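Local coordinates for peroxisomal acyl-CoA oxidase 1A (Solanum lycopersicum, PDB 2FON), which probably oxidises acyl-CoA esters during peroxisomal beta-oxidation of fatty acids, with FAD as its cofactor, at residues B[389-394]-B[471-476]; B[510-515]-B[591-596]. All blocks are in the same frame, centred on the assembly; numbering follows the deposited sequence.

Contact 1: B[389-394]-B[471-476]; sequences LPEAHA and VGTVSY
At the first turn of helix 389-417, in the helical C-alpha1 region, Glu391 reaches across to Thr473 in the loop 471-476, which contains a short 3-10 segment and lies between helices 446-462 and 480-483. Its CG stands anti to the backbone N (chi1 -178°) and the chain then bends at chi2, bringing one carboxylate oxygen to two donors on the same residue. Thr473 OG1 donates to Glu391 OE2 over 3.0 Å and meets the anti lone pair of that oxygen, the one away from the other carboxylate oxygen. Thr473 N gives the second bond, also 3.0 Å to Glu391 OE2 and fairly straight at 164°, but it arrives well above the carboxylate plane. Glu391 OE2 lies 3.7 Å from Gly472 CA, while the methylene Glu391 CG lies 3.8 Å from Val471 O. Phe456 of helix 446-462 touches Glu391, while Ile549 and Trp369, from two further helices, touch Thr473. With an alanine here, the amide and hydroxyl of Thr473 would probably lose their shared acceptor, leaving Thr473 without its anchor on the helix. A helix carboxylate accepting from the amide and hydroxyl of one threonine thus joins the start of a helix to an interhelical loop of the helical C-alpha1 region.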
ATOM      1  N   LEU B 389      23.603  12.026 -23.431  1.00 70.91           N
ATOM      2  CA  LEU B 389      22.330  11.356 -23.549  1.00 70.18           C
ATOM      3  C   LEU B 389      22.205  10.124 -22.647  1.00 69.92           C
ATOM      4  O   LEU B 389      21.234  10.011 -21.937  1.00 69.76           O
ATOM      5  CB  LEU B 389      22.118  10.984 -25.014  1.00 70.47           C
ATOM      6  CG  LEU B 389      20.804  11.248 -25.742  1.00 70.40           C
ATOM      7  CD1 LEU B 389      20.502  12.718 -25.760  1.00 69.38           C
ATOM      8  CD2 LEU B 389      20.952  10.734 -27.165  1.00 70.07           C
ATOM      9  N   PRO B 390      23.175   9.185 -22.677  1.00 70.03           N
ATOM     10  CA  PRO B 390      23.093   8.076 -21.713  1.00 70.10           C
ATOM     11  C   PRO B 390      22.812   8.548 -20.305  1.00 70.51           C
ATOM     12  O   PRO B 390      21.813   8.138 -19.683  1.00 70.66           O
ATOM     13  CB  PRO B 390      24.489   7.478 -21.771  1.00 70.25           C
ATOM     14  CG  PRO B 390      24.902   7.717 -23.212  1.00 69.41           C
ATOM     15  CD  PRO B 390      24.345   9.047 -23.571  1.00 69.63           C
ATOM     16  N   GLU B 391      23.687   9.423 -19.813  1.00 70.71           N
ATOM     17  CA  GLU B 391      23.528  10.018 -18.493  1.00 70.83           C
ATOM     18  C   GLU B 391      22.163  10.646 -18.336  1.00 70.28           C
ATOM     19  O   GLU B 391      21.566  10.463 -17.328  1.00 70.43           O
ATOM     20  CB  GLU B 391      24.626  11.043 -18.209  1.00 71.21           C
ATOM     21  CG  GLU B 391      24.569  11.693 -16.808  1.00 75.02           C
ATOM     22  CD  GLU B 391      24.042  13.147 -16.811  1.00 79.61           C
ATOM     23  OE1 GLU B 391      24.208  13.876 -17.845  1.00 80.86           O
ATOM     24  OE2 GLU B 391      23.484  13.560 -15.759  1.00 79.64           O
ATOM     25  N   ALA B 392      21.665  11.386 -19.321  1.00 70.54           N
ATOM     26  CA  ALA B 392      20.338  11.996 -19.207  1.00 70.33           C
ATOM     27  C   ALA B 392      19.278  10.918 -19.071  1.00 71.08           C
ATOM     28  O   ALA B 392      18.421  11.018 -18.168  1.00 70.98           O
ATOM     29  CB  ALA B 392      20.043  12.877 -20.373  1.00 69.93           C
ATOM     30  N   HIS B 393      19.357   9.881 -19.924  1.00 71.41           N
ATOM     31  CA  HIS B 393      18.429   8.751 -19.871  1.00 72.15           C
ATOM     32  C   HIS B 393      18.450   8.060 -18.502  1.00 71.32           C
ATOM     33  O   HIS B 393      17.413   7.948 -17.844  1.00 71.51           O
ATOM     34  CB  HIS B 393      18.660   7.724 -21.000  1.00 73.49           C
ATOM     35  CG  HIS B 393      17.792   6.496 -20.881  1.00 79.30           C
ATOM     36  ND1 HIS B 393      16.900   6.111 -21.866  1.00 84.24           N
ATOM     37  CD2 HIS B 393      17.662   5.580 -19.880  1.00 82.45           C
ATOM     38  CE1 HIS B 393      16.255   5.020 -21.474  1.00 85.18           C
ATOM     39  NE2 HIS B 393      16.703   4.674 -20.276  1.00 84.65           N
ATOM     40  N   ALA B 394      19.612   7.596 -18.067  1.00 70.23           N
ATOM     41  CA  ALA B 394      19.702   6.941 -16.765  1.00 70.31           C
ATOM     42  C   ALA B 394      19.196   7.822 -15.583  1.00 70.47           C
ATOM     43  O   ALA B 394      18.484   7.374 -14.692  1.00 70.78           O
ATOM     44  CB  ALA B 394      21.120   6.487 -16.512  1.00 70.09           C
ATOM     45  N   VAL B 471      30.503  12.501 -16.609  1.00 67.57           N
ATOM     46  CA  VAL B 471      29.915  13.838 -16.373  1.00 67.52           C
ATOM     47  C   VAL B 471      28.487  13.844 -15.829  1.00 67.83           C
ATOM     48  O   VAL B 471      27.946  12.810 -15.425  1.00 67.61           O
ATOM     49  CB  VAL B 471      30.017  14.811 -17.608  1.00 67.62           C
ATOM     50  CG1 VAL B 471      31.478  15.157 -17.935  1.00 66.75           C
ATOM     51  CG2 VAL B 471      29.274  14.256 -18.846  1.00 68.07           C
ATOM     52  N   GLY B 472      27.892  15.042 -15.830  1.00 68.41           N
ATOM     53  CA  GLY B 472      26.664  15.346 -15.103  1.00 67.74           C
ATOM     54  C   GLY B 472      26.620  14.649 -13.755  1.00 68.07           C
ATOM     55  O   GLY B 472      27.594  14.662 -12.996  1.00 68.43           O
ATOM     56  N   THR B 473      25.483  14.004 -13.506  1.00 68.02           N
ATOM     57  CA  THR B 473      25.171  13.253 -12.293  1.00 67.62           C
ATOM     58  C   THR B 473      26.077  12.044 -11.965  1.00 67.21           C
ATOM     59  O   THR B 473      25.978  11.491 -10.868  1.00 67.47           O
ATOM     60  CB  THR B 473      23.685  12.772 -12.326  1.00 67.36           C
ATOM     61  OG1 THR B 473      23.522  11.811 -13.372  1.00 71.15           O
ATOM     62  CG2 THR B 473      22.752  13.915 -12.610  1.00 65.43           C
ATOM     63  N   VAL B 474      26.944  11.614 -12.882  1.00 66.81           N
ATOM     64  CA  VAL B 474      27.945  10.626 -12.497  1.00 66.14           C
ATOM     65  C   VAL B 474      29.328  11.195 -12.505  1.00 66.22           C
ATOM     66  O   VAL B 474      30.314  10.456 -12.606  1.00 66.32           O
ATOM     67  CB  VAL B 474      27.932   9.343 -13.350  1.00 66.22           C
ATOM     68  CG1 VAL B 474      26.722   8.493 -13.016  1.00 65.70           C
ATOM     69  CG2 VAL B 474      27.998   9.683 -14.803  1.00 65.95           C
ATOM     70  N   SER B 475      29.437  12.509 -12.375  1.00 66.57           N
ATOM     71  CA  SER B 475      30.766  13.071 -12.326  1.00 67.15           C
ATOM     72  C   SER B 475      31.500  12.644 -11.023  1.00 66.86           C
ATOM     73  O   SER B 475      32.718  12.544 -10.993  1.00 66.82           O
ATOM     74  CB  SER B 475      30.722  14.570 -12.534  1.00 67.01           C
ATOM     75  OG  SER B 475      31.012  15.215 -11.317  1.00 70.17           O
ATOM     76  N   TYR B 476      30.759  12.346  -9.964  1.00 67.29           N
ATOM     77  CA  TYR B 476      31.379  11.784  -8.774  1.00 67.73           C
ATOM     78  C   TYR B 476      32.175  10.510  -9.028  1.00 68.56           C
ATOM     79  O   TYR B 476      33.206  10.322  -8.409  1.00 69.18           O
ATOM     80  CB  TYR B 476      30.384  11.566  -7.662  1.00 67.48           C
ATOM     81  CG  TYR B 476      29.395  10.418  -7.866  1.00 68.79           C
ATOM     82  CD1 TYR B 476      29.635   9.166  -7.300  1.00 69.00           C
ATOM     83  CD2 TYR B 476      28.210  10.599  -8.572  1.00 66.47           C
ATOM     84  CE1 TYR B 476      28.739   8.133  -7.433  1.00 69.31           C
ATOM     85  CE2 TYR B 476      27.319   9.570  -8.729  1.00 69.19           C
ATOM     86  CZ  TYR B 476      27.579   8.329  -8.150  1.00 69.42           C
ATOM     87  OH  TYR B 476      26.689   7.274  -8.297  1.00 67.47           O
TER

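Contact 2: B[510-515]-B[591-596]; sequences SARMSV and LGTGYI
Arg512, on helix 499-521, contributes most of the surface buried here, and Thr593 and Tyr595 from the 591-596 segment, at the end of helix 587-592, receive it. The arginine leaves its helix with CG anti to the carbonyl carbon (chi1 -78°), bends at chi2 and crosses the threonine side chain at about a right angle. Its aliphatic part does the packing: Arg512 CD lies 3.6 Å from Thr593 CB, and Arg512 CB approaches Thr593 CG2 at 4.0 Å. Beyond this, Arg512 NH1 reaches Thr593 O at 2.9 Å, a weak hydrogen bond with an angle of only 115° at the proton. Thr593 OG1 has a firmer role within its own segment, accepting from Tyr595 N over 2.7 Å at 166°, which makes an ST turn and fixes the backbone against which the arginine lies. Tyr595 CB sits over one face of the guanidinium, 4.0 Å from Arg512 NH1 and offset toward the rim, while Arg512 NH2 meets the edge of the tyrosine ring. The phenol leads away from the arginine, and its OH bonds to Glu504, also on helix 499-521. The stronger anchor of Arg512 is likewise outside the turn, since NE donates to the carbonyl of Leu483. Close by, Leu591 packs against Gly588 of the second subunit. No carboxylate faces Arg512 across these two segments; the contact between them rests chiefly on the packed alkyl chain and guanidinium face, with one weak hydrogen bond to a carbonyl oxygen.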
ATOM      1  N   SER B 510      27.459   5.433  -2.678  1.00 62.89           N
ATOM      2  CA  SER B 510      27.076   5.026  -4.004  1.00 63.13           C
ATOM      3  C   SER B 510      28.287   4.474  -4.767  1.00 62.52           C
ATOM      4  O   SER B 510      28.246   3.359  -5.311  1.00 62.58           O
ATOM      5  CB  SER B 510      26.390   6.182  -4.731  1.00 63.57           C
ATOM      6  OG  SER B 510      26.152   5.843  -6.085  1.00 66.86           O
ATOM      7  N   ALA B 511      29.377   5.231  -4.762  1.00 61.72           N
ATOM      8  CA  ALA B 511      30.626   4.748  -5.355  1.00 60.69           C
ATOM      9  C   ALA B 511      30.931   3.384  -4.806  1.00 60.03           C
ATOM     10  O   ALA B 511      31.071   2.425  -5.549  1.00 59.91           O
ATOM     11  CB  ALA B 511      31.769   5.699  -5.080  1.00 60.18           C
ATOM     12  N   ARG B 512      30.998   3.278  -3.492  1.00 60.24           N
ATOM     13  CA  ARG B 512      31.337   2.000  -2.919  1.00 60.67           C
ATOM     14  C   ARG B 512      30.367   0.923  -3.380  1.00 60.99           C
ATOM     15  O   ARG B 512      30.800  -0.105  -3.849  1.00 61.32           O
ATOM     16  CB  ARG B 512      31.418   2.093  -1.420  1.00 60.51           C
ATOM     17  CG  ARG B 512      32.678   2.708  -0.958  1.00 60.99           C
ATOM     18  CD  ARG B 512      32.403   3.631   0.188  1.00 63.93           C
ATOM     19  NE  ARG B 512      33.606   4.357   0.572  1.00 65.87           N
ATOM     20  CZ  ARG B 512      34.321   4.066   1.652  1.00 68.04           C
ATOM     21  NH1 ARG B 512      33.931   3.072   2.455  1.00 67.20           N
ATOM     22  NH2 ARG B 512      35.412   4.775   1.935  1.00 68.10           N
ATOM     23  N   MET B 513      29.068   1.178  -3.330  1.00 61.19           N
ATOM     24  CA  MET B 513      28.120   0.133  -3.722  1.00 62.96           C
ATOM     25  C   MET B 513      28.244  -0.288  -5.177  1.00 62.24           C
ATOM     26  O   MET B 513      28.284  -1.494  -5.482  1.00 61.74           O
ATOM     27  CB  MET B 513      26.687   0.473  -3.351  1.00 61.96           C
ATOM     28  CG  MET B 513      26.398   0.195  -1.907  1.00 61.94           C
ATOM     29  SD  MET B 513      24.840   0.958  -1.453  1.00 68.05           S
ATOM     30  CE  MET B 513      23.629  -0.172  -2.193  1.00 68.30           C
ATOM     31  N   SER B 514      28.363   0.704  -6.062  1.00 62.18           N
ATOM     32  CA  SER B 514      28.581   0.415  -7.476  1.00 61.67           C
ATOM     33  C   SER B 514      29.895  -0.302  -7.742  1.00 61.23           C
ATOM     34  O   SER B 514      29.922  -1.229  -8.523  1.00 61.67           O
ATOM     35  CB  SER B 514      28.487   1.669  -8.303  1.00 61.74           C
ATOM     36  OG  SER B 514      27.127   1.961  -8.501  1.00 62.29           O
ATOM     37  N   VAL B 515      30.962   0.096  -7.067  1.00 60.30           N
ATOM     38  CA  VAL B 515      32.232  -0.592  -7.212  1.00 59.84           C
ATOM     39  C   VAL B 515      32.087  -2.053  -6.820  1.00 59.34           C
ATOM     40  O   VAL B 515      32.499  -2.952  -7.540  1.00 58.91           O
ATOM     41  CB  VAL B 515      33.361   0.115  -6.388  1.00 60.40           C
ATOM     42  CG1 VAL B 515      34.542  -0.813  -6.111  1.00 58.54           C
ATOM     43  CG2 VAL B 515      33.835   1.382  -7.126  1.00 60.20           C
ATOM     44  N   LEU B 591      27.681   2.035   6.879  1.00 65.36           N
ATOM     45  CA  LEU B 591      28.550   1.370   7.890  1.00 65.15           C
ATOM     46  C   LEU B 591      29.354   0.232   7.305  1.00 66.10           C
ATOM     47  O   LEU B 591      30.473  -0.020   7.747  1.00 66.37           O
ATOM     48  CB  LEU B 591      27.750   0.844   9.069  1.00 64.21           C
ATOM     49  CG  LEU B 591      27.018   1.871   9.947  1.00 64.18           C
ATOM     50  CD1 LEU B 591      25.823   1.187  10.664  1.00 61.95           C
ATOM     51  CD2 LEU B 591      27.953   2.592  10.964  1.00 60.81           C
ATOM     52  N   GLY B 592      28.771  -0.443   6.308  1.00 67.81           N
ATOM     53  CA  GLY B 592      29.413  -1.524   5.542  1.00 69.37           C
ATOM     54  C   GLY B 592      30.812  -1.110   5.119  1.00 70.55           C
ATOM     55  O   GLY B 592      31.767  -1.158   5.926  1.00 70.65           O
ATOM     56  N   THR B 593      30.930  -0.746   3.847  1.00 70.94           N
ATOM     57  CA  THR B 593      32.048   0.012   3.293  1.00 71.17           C
ATOM     58  C   THR B 593      33.059   0.631   4.286  1.00 71.66           C
ATOM     59  O   THR B 593      34.277   0.705   4.007  1.00 72.44           O
ATOM     60  CB  THR B 593      31.469   1.231   2.644  1.00 72.17           C
ATOM     61  OG1 THR B 593      31.503   2.288   3.623  1.00 73.42           O
ATOM     62  CG2 THR B 593      30.005   0.983   2.125  1.00 67.85           C
ATOM     63  N   GLY B 594      32.556   1.150   5.410  1.00 71.16           N
ATOM     64  CA  GLY B 594      33.421   1.750   6.436  1.00 69.61           C
ATOM     65  C   GLY B 594      33.251   3.256   6.544  1.00 69.02           C
ATOM     66  O   GLY B 594      33.742   3.860   7.498  1.00 68.29           O
ATOM     67  N   TYR B 595      32.538   3.867   5.590  1.00 68.24           N
ATOM     68  CA  TYR B 595      32.512   5.321   5.501  1.00 67.84           C
ATOM     69  C   TYR B 595      32.187   6.065   6.813  1.00 67.65           C
ATOM     70  O   TYR B 595      32.818   7.097   7.128  1.00 67.64           O
ATOM     71  CB  TYR B 595      31.682   5.839   4.327  1.00 68.21           C
ATOM     72  CG  TYR B 595      31.738   7.339   4.266  1.00 69.24           C
ATOM     73  CD1 TYR B 595      32.836   8.004   3.706  1.00 67.62           C
ATOM     74  CD2 TYR B 595      30.728   8.104   4.859  1.00 71.39           C
ATOM     75  CE1 TYR B 595      32.898   9.392   3.704  1.00 68.75           C
ATOM     76  CE2 TYR B 595      30.784   9.486   4.871  1.00 71.60           C
ATOM     77  CZ  TYR B 595      31.865  10.136   4.293  1.00 70.27           C
ATOM     78  OH  TYR B 595      31.877  11.525   4.323  1.00 69.14           O
ATOM     79  N   ILE B 596      31.239   5.533   7.581  1.00 67.29           N
ATOM     80  CA  ILE B 596      30.913   6.058   8.917  1.00 66.52           C
ATOM     81  C   ILE B 596      31.068   4.970   9.992  1.00 66.35           C
ATOM     82  O   ILE B 596      31.016   3.784   9.675  1.00 66.80           O
ATOM     83  CB  ILE B 596      29.465   6.588   8.930  1.00 66.80           C
ATOM     84  CG1 ILE B 596      28.476   5.468   8.662  1.00 64.54           C
ATOM     85  CG2 ILE B 596      29.246   7.656   7.845  1.00 68.13           C
ATOM     86  CD1 ILE B 596      27.030   5.898   8.811  1.00 63.03           C
TER

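From the N terminus, helix 389-417 comes first, and contact 1 closes a largely helical loop of 76 residues that includes helices 429-436 and 446-462. The chain then passes through helix 480-483 into helix 499-521, where contact 2 opens. After 75 further residues, with helix 535-558 among them, contact 2 closes at the 591-596 segment, at the end of helix 587-592. The two loops follow in series and neither nest nor cross. Their centres lie about 20 Å apart, yet the segments touch: Tyr476 OH of contact 1 sits 2.7 Å from Ser510 OG of contact 2, probably hydrogen-bonded. Helix 389-417 is thus linked through the 471-476 loop to helix 499-521, and onward to the 591-596 segment.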